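Local coordinates for indole-3-pyruvate decarboxylase (PDB 2NXW), which decarboxylates indole-3-pyruvate and phenylpyruvate with thiamine diphosphate and a metal ion as cofactors, the former a step of auxin biosynthesis, at residues A[105-110]-A[176-181]; A[209-214]-A[330-335]; A[381-386]-A[521-526]; A[477-482]-A[490-495]. One frame throughout, in Å; residues are numbered along the deposited sequence.

Contact 1 of 4, residues A[105-110]-A[176-181]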
# COMPACT_ATOMS: atom_id res chain seq x y z
N GLY A 105 -20.05 -8.02 -0.19
CA GLY A 105 -20.94 -8.35 -1.28
C GLY A 105 -22.00 -7.28 -1.49
O GLY A 105 -22.33 -6.93 -2.62
N ALA A 106 -22.53 -6.75 -0.38
CA ALA A 106 -23.54 -5.70 -0.44
C ALA A 106 -22.90 -4.44 -1.04
O ALA A 106 -23.51 -3.75 -1.87
CB ALA A 106 -24.06 -5.40 0.95
N TYR A 107 -21.67 -4.15 -0.64
CA TYR A 107 -20.97 -2.99 -1.19
C TYR A 107 -20.80 -3.18 -2.70
O TYR A 107 -21.11 -2.30 -3.50
CB TYR A 107 -19.59 -2.83 -0.53
CG TYR A 107 -18.86 -1.57 -0.95
CD1 TYR A 107 -18.73 -0.49 -0.07
CD2 TYR A 107 -18.29 -1.45 -2.21
CE1 TYR A 107 -18.06 0.67 -0.45
CE2 TYR A 107 -17.62 -0.29 -2.60
CZ TYR A 107 -17.51 0.76 -1.72
OH TYR A 107 -16.84 1.91 -2.10
N ALA A 108 -20.33 -4.36 -3.09
CA ALA A 108 -20.10 -4.66 -4.49
C ALA A 108 -21.34 -4.52 -5.35
O ALA A 108 -21.24 -4.14 -6.52
CB ALA A 108 -19.54 -6.09 -4.62
N GLU A 109 -22.51 -4.83 -4.79
CA GLU A 109 -23.74 -4.76 -5.56
C GLU A 109 -24.67 -3.61 -5.20
O GLU A 109 -25.88 -3.66 -5.43
CB GLU A 109 -24.43 -6.14 -5.53
CG GLU A 109 -23.48 -7.18 -6.18
CD GLU A 109 -24.01 -8.60 -6.26
OE1 GLU A 109 -24.92 -8.97 -5.49
OE2 GLU A 109 -23.47 -9.37 -7.09
N LYS A 110 -24.07 -2.57 -4.63
CA LYS A 110 -24.79 -1.34 -4.29
C LYS A 110 -26.04 -1.52 -3.45
O LYS A 110 -27.11 -0.99 -3.78
CB LYS A 110 -25.13 -0.60 -5.60
CG LYS A 110 -23.90 -0.07 -6.36
CD LYS A 110 -23.47 1.32 -5.91
CE LYS A 110 -24.38 2.38 -6.50
NZ LYS A 110 -23.91 3.78 -6.22
N SER A 176 -25.96 4.39 -1.97
CA SER A 176 -26.49 3.02 -1.99
C SER A 176 -25.40 1.98 -1.71
O SER A 176 -25.20 1.05 -2.49
CB SER A 176 -27.16 2.74 -3.34
OG SER A 176 -27.98 1.59 -3.28
N ARG A 177 -24.70 2.16 -0.59
CA ARG A 177 -23.64 1.24 -0.17
C ARG A 177 -23.77 1.06 1.33
O ARG A 177 -24.35 1.88 2.03
CB ARG A 177 -22.27 1.83 -0.44
CG ARG A 177 -22.01 2.34 -1.84
CD ARG A 177 -21.23 1.34 -2.65
NE ARG A 177 -20.65 1.95 -3.84
CZ ARG A 177 -20.21 1.26 -4.89
NH1 ARG A 177 -20.28 -0.06 -4.88
NH2 ARG A 177 -19.71 1.89 -5.95
N PRO A 178 -23.19 -0.02 1.87
CA PRO A 178 -23.25 -0.29 3.31
C PRO A 178 -22.51 0.76 4.13
O PRO A 178 -21.59 1.41 3.63
CB PRO A 178 -22.57 -1.65 3.44
CG PRO A 178 -22.72 -2.27 2.12
CD PRO A 178 -22.56 -1.13 1.15
N VAL A 179 -22.92 0.89 5.39
CA VAL A 179 -22.28 1.80 6.33
C VAL A 179 -22.08 1.06 7.64
O VAL A 179 -22.70 0.00 7.88
CB VAL A 179 -23.12 3.08 6.56
CG1 VAL A 179 -23.13 3.93 5.30
CG2 VAL A 179 -24.55 2.71 6.98
N TYR A 180 -21.23 1.61 8.50
CA TYR A 180 -20.87 0.98 9.76
C TYR A 180 -21.08 1.88 10.99
O TYR A 180 -20.59 3.00 11.02
CB TYR A 180 -19.40 0.56 9.68
CG TYR A 180 -18.85 -0.08 10.93
CD1 TYR A 180 -19.27 -1.33 11.34
CD2 TYR A 180 -17.87 0.58 11.71
CE1 TYR A 180 -18.76 -1.94 12.47
CE2 TYR A 180 -17.35 -0.02 12.85
CZ TYR A 180 -17.80 -1.27 13.23
OH TYR A 180 -17.30 -1.85 14.37
N LEU A 181 -21.80 1.36 11.98
CA LEU A 181 -22.05 2.09 13.22
C LEU A 181 -21.59 1.20 14.36
O LEU A 181 -22.03 0.06 14.49
CB LEU A 181 -23.53 2.42 13.38
CG LEU A 181 -24.09 3.44 12.39
CD1 LEU A 181 -25.61 3.57 12.55
CD2 LEU A 181 -23.41 4.80 12.61
O HOH W 1 -19.42 -2.03 -6.85

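Contact 2 of 4, residues A[209-214]-A[330-335]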
# COMPACT_ATOMS: atom_id res chain seq x y z
N ALA A 209 -26.45 20.87 -16.07
CA ALA A 209 -26.96 21.41 -17.33
C ALA A 209 -26.02 21.12 -18.50
O ALA A 209 -26.45 20.67 -19.57
CB ALA A 209 -27.18 22.92 -17.20
N ALA A 210 -24.73 21.37 -18.30
CA ALA A 210 -23.73 21.14 -19.33
C ALA A 210 -23.68 19.65 -19.68
O ALA A 210 -23.62 19.27 -20.85
CB ALA A 210 -22.37 21.61 -18.86
N CYS A 211 -23.70 18.81 -18.65
CA CYS A 211 -23.65 17.37 -18.84
C CYS A 211 -24.85 16.88 -19.65
O CYS A 211 -24.70 16.13 -20.61
CB CYS A 211 -23.62 16.68 -17.47
SG CYS A 211 -23.55 14.88 -17.56
N ALA A 212 -26.05 17.30 -19.25
CA ALA A 212 -27.26 16.90 -19.97
C ALA A 212 -27.17 17.26 -21.45
O ALA A 212 -27.53 16.46 -22.32
CB ALA A 212 -28.48 17.56 -19.34
N ASP A 213 -26.70 18.47 -21.75
CA ASP A 213 -26.58 18.89 -23.15
C ASP A 213 -25.59 18.01 -23.90
O ASP A 213 -25.86 17.59 -25.02
CB ASP A 213 -26.11 20.34 -23.26
CG ASP A 213 -27.18 21.34 -22.86
OD1 ASP A 213 -28.38 20.98 -22.83
OD2 ASP A 213 -26.82 22.51 -22.60
N GLU A 214 -24.45 17.72 -23.27
CA GLU A 214 -23.43 16.90 -23.91
C GLU A 214 -23.90 15.48 -24.14
O GLU A 214 -23.63 14.89 -25.19
CB GLU A 214 -22.15 16.89 -23.08
CG GLU A 214 -20.95 16.41 -23.88
CD GLU A 214 -19.69 16.28 -23.05
OE1 GLU A 214 -19.58 16.96 -22.01
OE2 GLU A 214 -18.80 15.50 -23.46
N HIS A 330 -13.79 13.19 -19.93
CA HIS A 330 -13.91 14.10 -18.80
C HIS A 330 -15.01 13.61 -17.86
O HIS A 330 -15.92 12.89 -18.28
CB HIS A 330 -14.25 15.50 -19.31
CG HIS A 330 -14.25 16.55 -18.24
ND1 HIS A 330 -14.83 17.79 -18.42
CD2 HIS A 330 -13.73 16.56 -16.99
CE1 HIS A 330 -14.67 18.51 -17.33
NE2 HIS A 330 -14.01 17.79 -16.44
N THR A 331 -14.93 14.02 -16.60
CA THR A 331 -15.92 13.62 -15.61
C THR A 331 -16.59 14.79 -14.90
O THR A 331 -15.92 15.71 -14.42
CB THR A 331 -15.28 12.72 -14.52
OG1 THR A 331 -14.75 11.53 -15.13
CG2 THR A 331 -16.30 12.33 -13.47
N TYR A 332 -17.91 14.74 -14.86
CA TYR A 332 -18.72 15.75 -14.18
C TYR A 332 -18.98 15.21 -12.78
O TYR A 332 -19.51 14.11 -12.63
CB TYR A 332 -20.05 15.93 -14.90
CG TYR A 332 -19.98 16.62 -16.24
CD1 TYR A 332 -19.93 18.01 -16.34
CD2 TYR A 332 -19.99 15.88 -17.42
CE1 TYR A 332 -19.91 18.64 -17.58
CE2 TYR A 332 -19.96 16.50 -18.67
CZ TYR A 332 -19.93 17.88 -18.74
OH TYR A 332 -19.92 18.50 -19.97
N ALA A 333 -18.62 15.98 -11.77
CA ALA A 333 -18.83 15.56 -10.39
C ALA A 333 -20.10 16.18 -9.81
O ALA A 333 -20.63 17.14 -10.35
CB ALA A 333 -17.61 15.95 -9.54
N ASP A 334 -20.57 15.61 -8.71
CA ASP A 334 -21.77 16.08 -8.03
C ASP A 334 -23.01 16.11 -8.91
O ASP A 334 -23.72 17.11 -9.00
CB ASP A 334 -21.52 17.47 -7.43
CG ASP A 334 -20.29 17.50 -6.54
OD1 ASP A 334 -20.02 16.47 -5.89
OD2 ASP A 334 -19.61 18.54 -6.49
N ILE A 335 -23.28 14.98 -9.57
CA ILE A 335 -24.44 14.85 -10.42
C ILE A 335 -25.25 13.63 -9.99
O ILE A 335 -24.90 12.50 -10.33
CB ILE A 335 -24.04 14.68 -11.90
CG1 ILE A 335 -23.34 15.95 -12.39
CG2 ILE A 335 -25.28 14.35 -12.75
CD1 ILE A 335 -23.10 16.00 -13.88

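Contact 3 of 4, residues A[381-386]-A[521-526]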
# COMPACT_ATOMS: atom_id res chain seq x y z
N ARG A 381 -38.05 -25.49 -16.90
CA ARG A 381 -39.32 -25.79 -17.55
C ARG A 381 -40.41 -26.08 -16.52
O ARG A 381 -41.56 -25.68 -16.71
CB ARG A 381 -39.20 -26.99 -18.50
CG ARG A 381 -38.42 -26.69 -19.77
CD ARG A 381 -38.26 -27.96 -20.62
NE ARG A 381 -37.03 -27.94 -21.40
CZ ARG A 381 -36.82 -27.16 -22.46
NH1 ARG A 381 -37.77 -26.34 -22.89
NH2 ARG A 381 -35.64 -27.19 -23.08
N ALA A 382 -40.05 -26.76 -15.43
CA ALA A 382 -41.06 -27.09 -14.41
C ALA A 382 -41.64 -25.83 -13.80
O ALA A 382 -42.86 -25.69 -13.65
CB ALA A 382 -40.45 -27.97 -13.33
N VAL A 383 -40.76 -24.90 -13.46
CA VAL A 383 -41.16 -23.64 -12.86
C VAL A 383 -41.99 -22.83 -13.84
O VAL A 383 -43.06 -22.33 -13.50
CB VAL A 383 -39.90 -22.83 -12.41
CG1 VAL A 383 -40.24 -21.35 -12.17
CG2 VAL A 383 -39.31 -23.46 -11.15
N ASN A 384 -41.51 -22.73 -15.08
CA ASN A 384 -42.21 -21.94 -16.09
C ASN A 384 -43.57 -22.52 -16.46
O ASN A 384 -44.50 -21.76 -16.71
CB ASN A 384 -41.34 -21.77 -17.34
CG ASN A 384 -40.08 -20.96 -17.06
OD1 ASN A 384 -40.00 -20.24 -16.07
ND2 ASN A 384 -39.09 -21.07 -17.95
N ASP A 385 -43.68 -23.84 -16.52
CA ASP A 385 -44.96 -24.46 -16.85
C ASP A 385 -46.00 -24.08 -15.80
O ASP A 385 -47.16 -23.80 -16.14
CB ASP A 385 -44.85 -25.99 -16.93
CG ASP A 385 -44.20 -26.47 -18.22
OD1 ASP A 385 -44.09 -25.67 -19.17
OD2 ASP A 385 -43.81 -27.66 -18.26
N ARG A 386 -45.61 -24.05 -14.53
CA ARG A 386 -46.58 -23.69 -13.50
C ARG A 386 -47.07 -22.27 -13.71
O ARG A 386 -48.27 -21.99 -13.58
CB ARG A 386 -45.97 -23.82 -12.11
CG ARG A 386 -46.00 -25.22 -11.55
CD ARG A 386 -45.72 -25.21 -10.04
NE ARG A 386 -46.65 -24.36 -9.31
CZ ARG A 386 -47.83 -24.75 -8.83
NH1 ARG A 386 -48.24 -26.00 -9.00
NH2 ARG A 386 -48.62 -23.89 -8.20
N ALA A 521 -44.02 -33.55 -9.86
CA ALA A 521 -44.89 -33.82 -8.71
C ALA A 521 -44.44 -33.07 -7.46
O ALA A 521 -45.26 -32.49 -6.75
CB ALA A 521 -44.95 -35.32 -8.43
N ALA A 522 -43.14 -33.08 -7.20
CA ALA A 522 -42.63 -32.40 -6.02
C ALA A 522 -42.83 -30.90 -6.06
O ALA A 522 -43.10 -30.28 -5.03
CB ALA A 522 -41.14 -32.73 -5.84
N LEU A 523 -42.68 -30.29 -7.24
CA LEU A 523 -42.86 -28.85 -7.34
C LEU A 523 -44.32 -28.51 -7.05
O LEU A 523 -44.60 -27.55 -6.33
CB LEU A 523 -42.45 -28.31 -8.73
CG LEU A 523 -42.37 -26.78 -8.82
CD1 LEU A 523 -41.26 -26.28 -7.90
CD2 LEU A 523 -42.09 -26.32 -10.27
N ASP A 524 -45.25 -29.29 -7.60
CA ASP A 524 -46.66 -29.03 -7.34
C ASP A 524 -46.95 -29.17 -5.85
O ASP A 524 -47.65 -28.33 -5.27
CB ASP A 524 -47.56 -30.00 -8.12
CG ASP A 524 -47.61 -29.70 -9.61
OD1 ASP A 524 -47.32 -28.56 -10.03
OD2 ASP A 524 -47.97 -30.63 -10.38
N LYS A 525 -46.42 -30.21 -5.22
CA LYS A 525 -46.65 -30.43 -3.79
C LYS A 525 -46.08 -29.28 -2.96
O LYS A 525 -46.71 -28.81 -2.00
CB LYS A 525 -46.03 -31.76 -3.35
CG LYS A 525 -46.35 -32.13 -1.91
N ALA A 526 -44.90 -28.81 -3.33
CA ALA A 526 -44.28 -27.72 -2.60
C ALA A 526 -45.16 -26.47 -2.64
O ALA A 526 -45.39 -25.84 -1.61
CB ALA A 526 -42.89 -27.41 -3.18
O HOH W 2 -49.71 -26.94 -6.59

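Contact 4 of 4, residues A[477-482]-A[490-495]. With MG (magnesium ion), chain C; TPP (thiamine diphosphate), chain E.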
# COMPACT_ATOMS: atom_id res chain seq x y z
N ALA A 477 -23.58 -33.26 -6.59
CA ALA A 477 -22.43 -33.78 -5.83
C ALA A 477 -21.17 -33.24 -6.48
O ALA A 477 -20.23 -33.98 -6.80
CB ALA A 477 -22.43 -35.31 -5.85
N SER A 478 -21.15 -31.93 -6.65
CA SER A 478 -20.05 -31.30 -7.36
C SER A 478 -20.02 -29.79 -7.25
O SER A 478 -21.07 -29.15 -7.08
CB SER A 478 -20.21 -31.64 -8.85
OG SER A 478 -19.23 -31.05 -9.68
N TRP A 479 -18.82 -29.24 -7.34
CA TRP A 479 -18.65 -27.79 -7.44
C TRP A 479 -18.56 -27.73 -8.97
O TRP A 479 -17.48 -27.59 -9.56
CB TRP A 479 -17.33 -27.35 -6.81
CG TRP A 479 -17.37 -27.18 -5.32
CD1 TRP A 479 -18.42 -26.73 -4.55
CD2 TRP A 479 -16.28 -27.39 -4.42
NE1 TRP A 479 -18.03 -26.66 -3.23
CE2 TRP A 479 -16.73 -27.06 -3.12
CE3 TRP A 479 -14.96 -27.84 -4.59
CZ2 TRP A 479 -15.91 -27.15 -2.00
CZ3 TRP A 479 -14.15 -27.93 -3.48
CH2 TRP A 479 -14.62 -27.59 -2.20
N GLU A 480 -19.71 -27.86 -9.63
CA GLU A 480 -19.76 -27.96 -11.07
C GLU A 480 -19.24 -26.78 -11.88
O GLU A 480 -18.63 -26.98 -12.93
CB GLU A 480 -21.16 -28.36 -11.53
CG GLU A 480 -21.25 -28.93 -12.97
CD GLU A 480 -20.54 -30.27 -13.17
OE1 GLU A 480 -20.20 -30.97 -12.19
OE2 GLU A 480 -20.33 -30.62 -14.36
N MET A 481 -19.48 -25.56 -11.43
CA MET A 481 -18.95 -24.44 -12.18
C MET A 481 -17.43 -24.52 -12.26
O MET A 481 -16.84 -24.14 -13.27
CB MET A 481 -19.35 -23.12 -11.52
CG MET A 481 -20.75 -22.69 -11.87
SD MET A 481 -21.02 -20.94 -11.54
CE MET A 481 -20.04 -20.20 -12.87
N LEU A 482 -16.80 -25.03 -11.21
CA LEU A 482 -15.35 -25.15 -11.22
C LEU A 482 -14.92 -26.31 -12.12
O LEU A 482 -13.88 -26.24 -12.78
CB LEU A 482 -14.81 -25.33 -9.80
CG LEU A 482 -15.19 -24.21 -8.82
CD1 LEU A 482 -14.44 -24.44 -7.52
CD2 LEU A 482 -14.84 -22.85 -9.41
N ALA A 490 -9.76 -33.53 -9.45
CA ALA A 490 -10.59 -34.44 -8.67
C ALA A 490 -11.31 -33.77 -7.51
O ALA A 490 -12.37 -34.24 -7.09
CB ALA A 490 -9.74 -35.60 -8.15
N PHE A 491 -10.75 -32.67 -7.00
CA PHE A 491 -11.33 -32.01 -5.84
C PHE A 491 -12.72 -31.39 -6.01
O PHE A 491 -13.36 -31.03 -5.02
CB PHE A 491 -10.33 -30.98 -5.24
CG PHE A 491 -9.88 -29.92 -6.21
CD1 PHE A 491 -10.76 -28.92 -6.65
CD2 PHE A 491 -8.58 -29.92 -6.70
CE1 PHE A 491 -10.34 -27.95 -7.55
CE2 PHE A 491 -8.16 -28.95 -7.60
CZ PHE A 491 -9.03 -27.96 -8.02
N ASN A 492 -13.19 -31.27 -7.25
CA ASN A 492 -14.51 -30.70 -7.49
C ASN A 492 -15.60 -31.75 -7.30
O ASN A 492 -16.79 -31.43 -7.33
CB ASN A 492 -14.60 -30.09 -8.89
CG ASN A 492 -13.74 -28.85 -9.02
OD1 ASN A 492 -13.12 -28.62 -10.07
ND2 ASN A 492 -13.72 -28.03 -7.98
N ASP A 493 -15.19 -33.00 -7.11
CA ASP A 493 -16.15 -34.08 -6.85
C ASP A 493 -16.53 -34.01 -5.38
O ASP A 493 -15.66 -34.15 -4.51
CB ASP A 493 -15.51 -35.46 -7.09
CG ASP A 493 -15.23 -35.74 -8.54
OD1 ASP A 493 -15.80 -35.08 -9.43
OD2 ASP A 493 -14.43 -36.68 -8.79
N LEU A 494 -17.81 -33.83 -5.09
CA LEU A 494 -18.26 -33.78 -3.71
C LEU A 494 -18.93 -35.10 -3.36
O LEU A 494 -19.24 -35.91 -4.24
CB LEU A 494 -19.21 -32.60 -3.48
CG LEU A 494 -18.61 -31.22 -3.80
CD1 LEU A 494 -19.64 -30.12 -3.55
CD2 LEU A 494 -17.36 -30.97 -2.96
N ASP A 495 -19.16 -35.30 -2.07
CA ASP A 495 -19.78 -36.52 -1.57
C ASP A 495 -21.29 -36.40 -1.67
O ASP A 495 -21.83 -35.35 -2.05
CB ASP A 495 -19.37 -36.71 -0.11
CG ASP A 495 -19.27 -38.16 0.29
OD1 ASP A 495 -19.87 -39.03 -0.39
OD2 ASP A 495 -18.61 -38.43 1.32
MG MG C . -23.08 -28.52 -7.29
N1' TPP E . -16.24 -19.58 -1.97
C2' TPP E . -17.16 -18.60 -1.96
CM2 TPP E . -17.64 -18.04 -0.63
N3' TPP E . -17.66 -18.12 -3.10
C4' TPP E . -17.26 -18.59 -4.32
N4' TPP E . -17.75 -18.02 -5.45
C5' TPP E . -16.33 -19.68 -4.38
C6' TPP E . -15.81 -20.14 -3.15
C7' TPP E . -15.85 -20.31 -5.71
N3 TPP E . -16.95 -21.06 -6.47
C2 TPP E . -17.55 -20.44 -7.49
S1 TPP E . -18.69 -21.63 -8.11
C5 TPP E . -18.30 -22.92 -6.98
C4 TPP E . -17.30 -22.36 -6.18
CM4 TPP E . -16.64 -23.18 -5.04
C6 TPP E . -18.93 -24.25 -6.96
C7 TPP E . -20.41 -24.11 -6.53
O7 TPP E . -20.86 -25.43 -6.33
PA TPP E . -22.43 -25.51 -6.20
O1A TPP E . -23.00 -24.63 -5.10
O2A TPP E . -22.71 -26.99 -5.92
O3A TPP E . -23.16 -25.12 -7.56
PB TPP E . -22.69 -25.78 -9.00
O1B TPP E . -22.46 -27.28 -8.84
O2B TPP E . -23.87 -25.45 -9.96
O3B TPP E . -21.43 -25.08 -9.52
O HOH W 3 -25.05 -27.87 -7.79

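Contact 1 of 4, residues A[105-110]-A[176-181]
The guanidinium of R177 is sandwiched between Y107 and K110. On one side it lies flat on the Y107 ring, the two planes 20° apart and their centres 4.4 Å from each other; on the opposite side K110 CD sits 3.4 Å from R177 CZ. Nearer the backbone, R177 CD stands over the centre of the same tyrosine ring in a CH-pi contact. A bend at chi2 (-101°) carries the R177 chain in between its two neighbours, where NH1 donates to Y107 O at 2.8 Å. That carbonyl also accepts from K110 N on the other face of its plane, in the Schellman motif by which K110, with positive phi, ends helix 100-108. Segment 176-181 leads into strand 179-184 of the N-terminal parallel sheet, so the arginine joins a helix end to the loop just ahead of a strand. A water links R177 NH1 to A108 O. K110 NZ is 4.4 Å from R177 NE, but it is bound by Q175 O, E232 and D322, and D322 also pairs with R177 NH2, which probably offsets the like charges. P178 CD packs against the helix backbone, 3.4 Å from Y107 CA, and S176 OG donates to K110 O at 2.8 Å.

Contact 2 of 4, residues A[209-214]-A[330-335]
Helix 209-214 passes strand 330-333 with segment axes 9.7 Å apart at closest and N-to-C directions 136° from one another, C211 and Y332 being the nearest residues along the backbones. This is helix-on-sheet packing in the central domain of the thiamine diphosphate enzyme: helix 205-221 lies against the mixed sheet at 330-333, one of its two edge strands within the chain, which runs antiparallel to 324-327. Y332 contributes the largest share of the buried surface. Its ring reaches toward the helix with CG anti to its own carbonyl carbon (chi1 -71°), and one face receives C211. There C211 CB stands over the ring centre, 3.7 Å from the centroid, a CH-pi contact. The sulfur is set to one side, making an oblique sulfur-aromatic contact in which SG comes 3.7 Å from Y332 CD2. The same cysteine also meets I335, whose CD1 lies 3.7 Å from C211 CB, so that an apolar patch runs from Y332 on to I335. A210 CB approaches Y332 CE1 obliquely at 4.1 Å. Behind these groups, L340 of helix 337-346 touches both C211 and I335, and V325 of strand 324-327 does likewise, closing a small hydrophobic layer between helices and sheet. Toward the partly exposed end the contact turns polar. The extended chain of E214 brings OE1 to the ring edge, in its plane, with the carboxylate turned 67° from the ring, and Y332 OH donates to E214 OE1 at 2.6 Å, meeting that oxygen nearly in line with its C-O bond.

Contact 3 of 4, residues A[381-386]-A[521-526]
R386 NH1 donates to D524 OD1 at 2.9 Å, a salt bridge that spans the two helices. The aspartate oxygen lies in the guanidinium plane, at its edge, whereas the arginine comes to OD1 from above the carboxylate plane, the two groups being turned 66° against each other. A turn at chi3 (57°) brings the R386 head round to D524 after an otherwise stretched chain. The same NH1 donates to a water at 3.0 Å that in turn donates to D524 O, so the arginine holds both the side chain and, through the water, the backbone of one residue. D524 OD2 pairs with K520 a turn earlier in its own helix, so the carboxylate has two cationic partners. Alongside this bridge L523 provides the apolar part: its CD2 branch lies 3.8 Å from A382 CB and also touches R386 CD, V383 CG2 and the carbonyl oxygen of A382. The segments cross at -50°, their axes 10.4 Å apart. Helices 376-388 and 516-528 thus pack side by side on the C-terminal parallel sheet, where V383 and L523 both rest on I472 of strand 470-475 and L523 also reaches I536 of strand 534-539.

Contact 4 of 4, residues A[477-482]-A[490-495]
Part of the diphosphate site is formed by the turn between strand 470-475 and helix 480-485, at the end of the family's thiamine diphosphate-binding motif, which runs from the GDG at 448-450 to N475 and N476. S478 O binds the magnesium ion at 2.1 Å, beside cofactor oxygens O2A and O1B and a water; D449 and N476 complete the six ligands. At the helix start, E480 N donates to TPP O1B at 2.9 Å and M481 N to TPP O3B at 2.8 Å. A single beta bridge joins loop 490-495 to this turn: W479 N donates to N492 O at 3.0 Å in the carbonyl plane, and L494 N to A477 O. With CG anti to its carbonyl carbon (chi1 -83°), W479 sets its indole between loop and cofactor. L494 CD1 packs over its five-membered ring, 3.9 Å from the centroid, while TPP CM4 lies over the opposite face and N492 ND2 meets the edge in plane. N492 ND2 also touches L482 CB at 3.4 Å. P43 of the second subunit packs against W479 and L482. With the metal and two backbone N-H groups on the diphosphate, its negative charge is probably partly offset, and the loop's bonds to A477 and W479 flank the carbonyl that holds the magnesium ion.

How the contacts relate
Contact 4 is the one at the cofactor: it supplies part of the diphosphate and magnesium site, and contacts 1, 2 and 3 lie away from the annotated sites. Contacts 1, 2 and 3 fall in the three sheet-bearing parts of the subunit, N-terminal, central and C-terminal in turn. Contact 4 is nested within the loop that contact 3 closes, their nearest atoms about 18 Å apart, and both belong to the C-terminal sheet region. Contact 1 comes within about 13 Å of contact 4 by nearest atoms, and both touch the second subunit. Contact 2 is remote, its centre about 49 Å from that of contact 4 and on the opposite side of the chain's centre.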